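Local coordinates for protein LEOA (Escherichia coli, PDB 4AUR) that is a bacterial dynamin of enterotoxigenic strains that probably binds and hydrolyses GTP through its P-loop NTPase domain and carries a long helical stalk, at residues A[352-363]-A[470-478]. Numbering follows the deposited sequence.
Sequences RPFMDDELGYTE and AGPVGAAFT
Arg352 and Tyr361, from helix 351-359 and the residues that follow it, hold the loop 470-478 at the carbonyls leading into, and at the start of, its type II beta turn Pro472-Ala475, illustrating how side chains can fasten a loop by its carbonyls. The contact belongs to the dynamin-like helical domain, its centre about 78 Å from the centre of the chain. Two of the three hydrogen bonds across it come from Arg352 NH1, which donates to Ala470 O (3.0 Å) nearly in the guanidinium plane, and to Pro472 O (3.2 Å) from above that carbonyl's plane. Arg352 CG lies anti to the backbone N (chi1 168°) and the chain then bends at chi2, which carries the guanidinium past Ala470 O and toward the turn. Within the helix, NE makes a nearly straight hydrogen bond, part of a salt bridge, to Asp356 OD2 (2.8 Å), which it meets from above the carboxylate plane, helping to fix the guanidinium's rotation. Apolar contacts centre on Tyr361, whose ring is sandwiched: Val473 CG2 makes a CH-pi contact over one face, while the selenomethionine methyl, Met355 CE, sits over the opposite one. That methyl also meets Ala470 CB. The third, polar, bond runs from Tyr361 OH to Gly471 O at 2.7 Å, almost in line with the C=O bond.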
ATOM      1  N   ARG A 352     -15.160  68.130  38.354  1.00 29.24           N
ATOM      2  CA  ARG A 352     -14.608  68.485  37.074  1.00 27.90           C
ATOM      3  C   ARG A 352     -13.299  67.764  36.898  1.00 27.37           C
ATOM      4  O   ARG A 352     -13.098  67.097  35.899  1.00 28.99           O
ATOM      5  CB  ARG A 352     -14.466  70.005  36.946  1.00 28.62           C
ATOM      6  CG  ARG A 352     -13.644  70.512  35.772  1.00 29.10           C
ATOM      7  CD  ARG A 352     -14.096  70.001  34.409  1.00 29.17           C
ATOM      8  NE  ARG A 352     -13.216  70.580  33.395  1.00 30.22           N
ATOM      9  CZ  ARG A 352     -13.393  71.755  32.785  1.00 29.60           C
ATOM     10  NH1 ARG A 352     -14.455  72.514  33.034  1.00 29.92           N
ATOM     11  NH2 ARG A 352     -12.498  72.168  31.898  1.00 29.62           N
ATOM     12  N   PRO A 353     -12.397  67.847  37.877  1.00 27.98           N
ATOM     13  CA  PRO A 353     -11.185  67.047  37.654  1.00 26.29           C
ATOM     14  C   PRO A 353     -11.506  65.618  37.280  1.00 24.89           C
ATOM     15  O   PRO A 353     -10.816  65.045  36.458  1.00 27.12           O
ATOM     16  CB  PRO A 353     -10.480  67.084  39.003  1.00 26.96           C
ATOM     17  CG  PRO A 353     -10.966  68.311  39.662  1.00 27.65           C
ATOM     18  CD  PRO A 353     -12.329  68.632  39.115  1.00 27.39           C
ATOM     19  N   PHE A 354     -12.546  65.052  37.881  1.00 24.49           N
ATOM     20  CA  PHE A 354     -12.904  63.671  37.656  1.00 25.32           C
ATOM     21  C   PHE A 354     -13.367  63.433  36.238  1.00 26.38           C
ATOM     22  O   PHE A 354     -12.882  62.535  35.601  1.00 28.38           O
ATOM     23  CB  PHE A 354     -13.979  63.211  38.620  1.00 25.92           C
ATOM     24  CG  PHE A 354     -14.492  61.822  38.331  1.00 25.96           C
ATOM     25  CD1 PHE A 354     -13.735  60.713  38.655  1.00 24.55           C
ATOM     26  CD2 PHE A 354     -15.733  61.632  37.733  1.00 25.46           C
ATOM     27  CE1 PHE A 354     -14.201  59.443  38.405  1.00 24.40           C
ATOM     28  CE2 PHE A 354     -16.195  60.356  37.461  1.00 26.37           C
ATOM     29  CZ  PHE A 354     -15.425  59.257  37.801  1.00 25.21           C
HETATM   30  N   MSE A 355     -14.292  64.247  35.749  1.00 27.93           N
HETATM   31  CA  MSE A 355     -14.784  64.132  34.392  1.00 28.00           C
HETATM   32  C   MSE A 355     -13.667  64.295  33.383  1.00 29.07           C
HETATM   33  O   MSE A 355     -13.624  63.595  32.367  1.00 28.10           O
HETATM   34  CB  MSE A 355     -15.822  65.218  34.151  1.00 28.82           C
HETATM   35  CG  MSE A 355     -17.048  65.086  35.035  1.00 31.64           C
HETATM   36 SE   MSE A 355     -18.293  66.639  34.923  0.98 38.57          SE
HETATM   37  CE  MSE A 355     -17.834  67.343  33.147  1.00 36.50           C
ATOM     38  N   ASP A 356     -12.761  65.237  33.630  1.00 29.32           N
ATOM     39  CA  ASP A 356     -11.676  65.514  32.678  1.00 30.98           C
ATOM     40  C   ASP A 356     -10.703  64.346  32.544  1.00 30.34           C
ATOM     41  O   ASP A 356     -10.190  64.037  31.449  1.00 27.16           O
ATOM     42  CB  ASP A 356     -10.846  66.716  33.129  1.00 31.51           C
ATOM     43  CG  ASP A 356     -11.234  68.009  32.456  1.00 31.83           C
ATOM     44  OD1 ASP A 356     -11.787  68.021  31.342  1.00 30.95           O
ATOM     45  OD2 ASP A 356     -10.935  69.051  33.076  1.00 36.88           O
ATOM     46  N   ASP A 357     -10.418  63.737  33.683  1.00 29.68           N
ATOM     47  CA  ASP A 357      -9.259  62.886  33.800  1.00 30.12           C
ATOM     48  C   ASP A 357      -9.638  61.440  33.689  1.00 29.30           C
ATOM     49  O   ASP A 357      -8.805  60.635  33.307  1.00 31.40           O
ATOM     50  CB  ASP A 357      -8.526  63.185  35.118  1.00 32.24           C
ATOM     51  CG  ASP A 357      -7.829  64.573  35.106  1.00 31.37           C
ATOM     52  OD1 ASP A 357      -7.456  65.047  34.012  1.00 32.28           O
ATOM     53  OD2 ASP A 357      -7.666  65.187  36.180  1.00 30.51           O
ATOM     54  N   GLU A 358     -10.901  61.117  33.957  1.00 27.43           N
ATOM     55  CA  GLU A 358     -11.354  59.752  33.914  1.00 26.49           C
ATOM     56  C   GLU A 358     -12.383  59.396  32.852  1.00 28.00           C
ATOM     57  O   GLU A 358     -12.367  58.268  32.362  1.00 28.59           O
ATOM     58  CB  GLU A 358     -11.870  59.399  35.269  1.00 26.94           C
ATOM     59  CG  GLU A 358     -10.771  59.409  36.325  1.00 29.02           C
ATOM     60  CD  GLU A 358      -9.856  58.210  36.202  1.00 28.89           C
ATOM     61  OE1 GLU A 358      -9.865  57.581  35.139  1.00 29.29           O
ATOM     62  OE2 GLU A 358      -9.145  57.877  37.164  1.00 32.66           O
ATOM     63  N   LEU A 359     -13.222  60.359  32.469  1.00 28.66           N
ATOM     64  CA  LEU A 359     -14.335  60.171  31.544  1.00 26.99           C
ATOM     65  C   LEU A 359     -14.183  60.888  30.225  1.00 26.05           C
ATOM     66  O   LEU A 359     -14.519  60.352  29.175  1.00 26.87           O
ATOM     67  CB  LEU A 359     -15.589  60.737  32.195  1.00 28.85           C
ATOM     68  CG  LEU A 359     -16.196  59.926  33.346  1.00 29.96           C
ATOM     69  CD1 LEU A 359     -17.092  60.753  34.256  1.00 29.87           C
ATOM     70  CD2 LEU A 359     -17.013  58.801  32.759  1.00 30.94           C
ATOM     71  N   GLY A 360     -13.751  62.137  30.282  1.00 26.43           N
ATOM     72  CA  GLY A 360     -13.556  62.955  29.088  1.00 25.63           C
ATOM     73  C   GLY A 360     -14.660  63.970  29.051  1.00 27.10           C
ATOM     74  O   GLY A 360     -15.779  63.610  29.282  1.00 27.61           O
ATOM     75  N   TYR A 361     -14.364  65.241  28.773  1.00 30.07           N
ATOM     76  CA  TYR A 361     -15.403  66.275  28.812  1.00 30.68           C
ATOM     77  C   TYR A 361     -15.203  67.290  27.700  1.00 30.80           C
ATOM     78  O   TYR A 361     -14.227  68.007  27.703  1.00 33.89           O
ATOM     79  CB  TYR A 361     -15.417  66.932  30.201  1.00 31.03           C
ATOM     80  CG  TYR A 361     -16.402  68.070  30.382  1.00 31.61           C
ATOM     81  CD1 TYR A 361     -17.691  68.026  29.838  1.00 32.55           C
ATOM     82  CD2 TYR A 361     -16.055  69.170  31.128  1.00 32.25           C
ATOM     83  CE1 TYR A 361     -18.583  69.067  30.008  1.00 32.33           C
ATOM     84  CE2 TYR A 361     -16.930  70.213  31.307  1.00 33.00           C
ATOM     85  CZ  TYR A 361     -18.189  70.162  30.748  1.00 35.08           C
ATOM     86  OH  TYR A 361     -19.037  71.240  30.948  1.00 39.72           O
ATOM     87  N   THR A 362     -16.152  67.342  26.770  1.00 31.67           N
ATOM     88  CA  THR A 362     -16.005  68.031  25.485  1.00 35.53           C
ATOM     89  C   THR A 362     -17.310  68.800  25.155  1.00 37.43           C
ATOM     90  O   THR A 362     -18.318  68.612  25.837  1.00 40.92           O
ATOM     91  CB  THR A 362     -15.696  66.985  24.384  1.00 38.34           C
ATOM     92  OG1 THR A 362     -14.494  66.283  24.705  1.00 40.87           O
ATOM     93  CG2 THR A 362     -15.479  67.623  23.049  1.00 42.25           C
ATOM     94  N   GLU A 363     -17.320  69.668  24.148  1.00 38.81           N
ATOM     95  CA  GLU A 363     -18.592  70.274  23.725  1.00 45.11           C
ATOM     96  C   GLU A 363     -19.619  69.179  23.424  1.00 42.87           C
ATOM     97  O   GLU A 363     -20.732  69.228  23.935  1.00 43.72           O
ATOM     98  CB  GLU A 363     -18.396  71.209  22.517  1.00 51.54           C
ATOM     99  CG  GLU A 363     -19.672  71.601  21.755  1.00 60.55           C
ATOM    100  CD  GLU A 363     -20.648  72.494  22.542  1.00 67.70           C
ATOM    101  OE1 GLU A 363     -20.500  72.657  23.786  1.00 66.69           O
ATOM    102  OE2 GLU A 363     -21.574  73.046  21.897  1.00 63.48           O
ATOM    103  N   ALA A 470     -19.694  71.656  36.522  1.00 43.61           N
ATOM    104  CA  ALA A 470     -18.570  71.153  35.757  1.00 41.29           C
ATOM    105  C   ALA A 470     -17.709  72.274  35.206  1.00 42.71           C
ATOM    106  O   ALA A 470     -16.480  72.164  35.166  1.00 43.02           O
ATOM    107  CB  ALA A 470     -19.074  70.289  34.615  1.00 41.29           C
ATOM    108  N   GLY A 471     -18.349  73.340  34.741  1.00 42.67           N
ATOM    109  CA  GLY A 471     -17.621  74.473  34.194  1.00 41.54           C
ATOM    110  C   GLY A 471     -17.535  74.429  32.688  1.00 39.97           C
ATOM    111  O   GLY A 471     -17.829  73.404  32.070  1.00 39.75           O
ATOM    112  N   PRO A 472     -17.145  75.554  32.080  1.00 39.92           N
ATOM    113  CA  PRO A 472     -17.049  75.607  30.634  1.00 39.86           C
ATOM    114  C   PRO A 472     -15.930  74.692  30.149  1.00 38.92           C
ATOM    115  O   PRO A 472     -14.841  74.702  30.722  1.00 37.62           O
ATOM    116  CB  PRO A 472     -16.715  77.069  30.367  1.00 41.82           C
ATOM    117  CG  PRO A 472     -16.014  77.524  31.605  1.00 41.19           C
ATOM    118  CD  PRO A 472     -16.756  76.829  32.704  1.00 40.30           C
ATOM    119  N   VAL A 473     -16.213  73.921  29.099  1.00 37.56           N
ATOM    120  CA  VAL A 473     -15.309  72.891  28.595  1.00 35.90           C
ATOM    121  C   VAL A 473     -13.944  73.458  28.276  1.00 38.16           C
ATOM    122  O   VAL A 473     -13.847  74.567  27.764  1.00 38.65           O
ATOM    123  CB  VAL A 473     -15.880  72.248  27.314  1.00 35.09           C
ATOM    124  CG1 VAL A 473     -14.817  71.471  26.531  1.00 33.49           C
ATOM    125  CG2 VAL A 473     -17.047  71.357  27.675  1.00 35.15           C
ATOM    126  N   GLY A 474     -12.897  72.697  28.606  1.00 40.37           N
ATOM    127  CA  GLY A 474     -11.530  73.009  28.185  1.00 37.64           C
ATOM    128  C   GLY A 474     -10.894  74.240  28.801  1.00 37.99           C
ATOM    129  O   GLY A 474      -9.814  74.660  28.359  1.00 34.27           O
ATOM    130  N   ALA A 475     -11.542  74.801  29.826  1.00 38.52           N
ATOM    131  CA  ALA A 475     -11.010  75.949  30.580  1.00 40.46           C
ATOM    132  C   ALA A 475     -10.620  75.596  32.006  1.00 38.13           C
ATOM    133  O   ALA A 475     -11.138  74.663  32.587  1.00 37.06           O
ATOM    134  CB  ALA A 475     -12.024  77.087  30.602  1.00 40.55           C
ATOM    135  N   ALA A 476      -9.705  76.384  32.557  1.00 43.46           N
ATOM    136  CA  ALA A 476      -9.361  76.329  33.978  1.00 42.53           C
ATOM    137  C   ALA A 476     -10.594  76.731  34.761  1.00 41.64           C
ATOM    138  O   ALA A 476     -11.161  77.811  34.536  1.00 40.26           O
ATOM    139  CB  ALA A 476      -8.202  77.275  34.284  1.00 42.02           C
ATOM    140  N   PHE A 477     -11.020  75.859  35.664  1.00 40.19           N
ATOM    141  CA  PHE A 477     -12.252  76.093  36.388  1.00 42.47           C
ATOM    142  C   PHE A 477     -12.191  75.718  37.859  1.00 46.99           C
ATOM    143  O   PHE A 477     -11.944  74.558  38.197  1.00 45.42           O
ATOM    144  CB  PHE A 477     -13.358  75.308  35.731  1.00 42.16           C
ATOM    145  CG  PHE A 477     -14.685  75.476  36.387  1.00 42.59           C
ATOM    146  CD1 PHE A 477     -15.420  76.640  36.207  1.00 44.09           C
ATOM    147  CD2 PHE A 477     -15.213  74.463  37.171  1.00 43.41           C
ATOM    148  CE1 PHE A 477     -16.652  76.796  36.811  1.00 42.73           C
ATOM    149  CE2 PHE A 477     -16.447  74.611  37.775  1.00 42.97           C
ATOM    150  CZ  PHE A 477     -17.166  75.781  37.593  1.00 43.40           C
ATOM    151  N   THR A 478     -12.405  76.722  38.719  1.00 53.37           N
ATOM    152  CA  THR A 478     -12.836  76.517  40.111  1.00 58.81           C
ATOM    153  C   THR A 478     -14.230  77.153  40.282  1.00 59.79           C
ATOM    154  O   THR A 478     -14.604  78.072  39.545  1.00 60.25           O
ATOM    155  CB  THR A 478     -11.856  77.126  41.142  1.00 60.37           C
ATOM    156  OG1 THR A 478     -11.689  78.522  40.871  1.00 59.65           O
ATOM    157  CG2 THR A 478     -10.485  76.413  41.117  1.00 61.10           C
TER